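Local coordinates for homospermidine synthase (Legionella pneumophila subsp. pneumophila str. Philadelphia 1, PDB 2PH5), which binds NAD and probably acts as a homospermidine synthase, forming the polyamine homospermidine, at residues S278-L283 / E358-L362. Residues are numbered along the deposited sequence; the frame is centred on the assembly and turned at random.
Sequences SWTPTL and ELGVL
Start at the carboxylate of E358 (chi1 m), which reaches from segment 358-362 of strand 352-364 and accepts three donors from 278-283, the segment leading out of strand 275-278. That segment runs extended through T280, then turns at P281 into helical backbone angles; CA atoms pair W279-L362 at 7.3 Å and T280-E358 at 7.4 Å. T280 OG1 donates to E358 OE1 at 2.7 Å, T282 OG1 to E358 OE2 at 2.6 Å, and T282 N to E358 OE1 at 3.1 Å, with a weak second bond from T282 N to E358 OE2 at 3.5 Å. T376 OG1 also hydrogen-bonds to OE2. One buried carboxylate thus ties a loop to the sheet beneath it.

Four residues on, L362 (chi1 t, chi2 p) puts CD2 3.5 Å from S278 OG and 3.9 Å from W279 CB. S278 OG is itself hydrogen-bonded to H204.

E358 and L362 point from the mixed sheet, in the saccharopine dehydrogenase C-terminal family region, where strand 352-364 runs between 202-213 and 370-378; L359 and V361 point away, toward helix 158-176.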
# COMPACT_ATOMS: atom_id res chain seq x y z
N SER A 278 -16.46 -1.58 -1.46
CA SER A 278 -17.47 -1.27 -0.46
C SER A 278 -17.67 0.24 -0.34
O SER A 278 -17.19 1.01 -1.18
CB SER A 278 -17.08 -1.89 0.88
OG SER A 278 -18.13 -1.83 1.81
N TRP A 279 -18.36 0.68 0.71
CA TRP A 279 -18.64 2.10 0.86
C TRP A 279 -18.67 2.56 2.30
O TRP A 279 -19.12 1.83 3.19
CB TRP A 279 -19.98 2.42 0.20
CG TRP A 279 -20.29 3.88 0.17
CD1 TRP A 279 -19.95 4.76 -0.80
CD2 TRP A 279 -21.03 4.62 1.15
NE1 TRP A 279 -20.43 6.01 -0.50
CE2 TRP A 279 -21.10 5.95 0.69
CE3 TRP A 279 -21.64 4.28 2.37
CZ2 TRP A 279 -21.76 6.96 1.41
CZ3 TRP A 279 -22.30 5.28 3.08
CH2 TRP A 279 -22.35 6.60 2.59
N THR A 280 -18.22 3.79 2.52
CA THR A 280 -18.19 4.40 3.84
C THR A 280 -18.69 5.84 3.67
O THR A 280 -18.42 6.48 2.66
CB THR A 280 -16.74 4.37 4.39
OG1 THR A 280 -16.77 4.25 5.82
CG2 THR A 280 -15.98 5.64 4.00
N PRO A 281 -19.44 6.36 4.65
CA PRO A 281 -19.97 7.74 4.54
C PRO A 281 -18.95 8.87 4.41
O PRO A 281 -19.05 9.70 3.50
CB PRO A 281 -20.87 7.87 5.77
CG PRO A 281 -20.29 6.88 6.75
CD PRO A 281 -19.92 5.71 5.89
N THR A 282 -17.96 8.92 5.30
CA THR A 282 -16.94 9.97 5.26
C THR A 282 -16.14 10.04 3.95
O THR A 282 -16.06 11.10 3.33
CB THR A 282 -15.97 9.83 6.43
OG1 THR A 282 -16.70 9.88 7.66
CG2 THR A 282 -14.95 10.96 6.42
N LEU A 283 -15.53 8.93 3.54
CA LEU A 283 -14.76 8.94 2.28
C LEU A 283 -15.52 8.41 1.07
O LEU A 283 -15.30 8.86 -0.05
CB LEU A 283 -13.44 8.18 2.42
CG LEU A 283 -12.29 9.02 2.99
CD1 LEU A 283 -12.23 10.36 2.27
CD2 LEU A 283 -12.50 9.24 4.48
N GLU A 358 -13.98 4.75 11.05
CA GLU A 358 -15.37 4.57 10.65
C GLU A 358 -15.73 3.11 10.60
O GLU A 358 -15.51 2.46 9.59
CB GLU A 358 -15.67 5.16 9.28
CG GLU A 358 -16.02 6.61 9.32
CD GLU A 358 -16.99 7.02 8.21
OE1 GLU A 358 -16.78 6.63 7.03
OE2 GLU A 358 -17.95 7.75 8.55
N LEU A 359 -16.29 2.61 11.69
CA LEU A 359 -16.70 1.22 11.77
C LEU A 359 -18.21 1.13 11.62
O LEU A 359 -18.94 1.86 12.28
CB LEU A 359 -16.29 0.62 13.11
CG LEU A 359 -16.85 -0.78 13.39
CD1 LEU A 359 -16.35 -1.74 12.34
CD2 LEU A 359 -16.44 -1.24 14.80
N GLY A 360 -18.67 0.26 10.73
CA GLY A 360 -20.10 0.12 10.54
C GLY A 360 -20.46 -1.01 9.60
O GLY A 360 -19.59 -1.76 9.16
N VAL A 361 -21.76 -1.14 9.32
CA VAL A 361 -22.26 -2.18 8.44
C VAL A 361 -23.01 -1.62 7.25
O VAL A 361 -23.81 -0.69 7.37
CB VAL A 361 -23.20 -3.15 9.17
CG1 VAL A 361 -22.40 -4.05 10.09
CG2 VAL A 361 -24.23 -2.36 9.96
N LEU A 362 -22.76 -2.20 6.08
CA LEU A 362 -23.40 -1.76 4.87
C LEU A 362 -24.41 -2.80 4.41
O LEU A 362 -24.04 -3.95 4.17
CB LEU A 362 -22.33 -1.56 3.80
CG LEU A 362 -22.72 -0.97 2.44
CD1 LEU A 362 -23.35 0.40 2.65
CD2 LEU A 362 -21.47 -0.87 1.55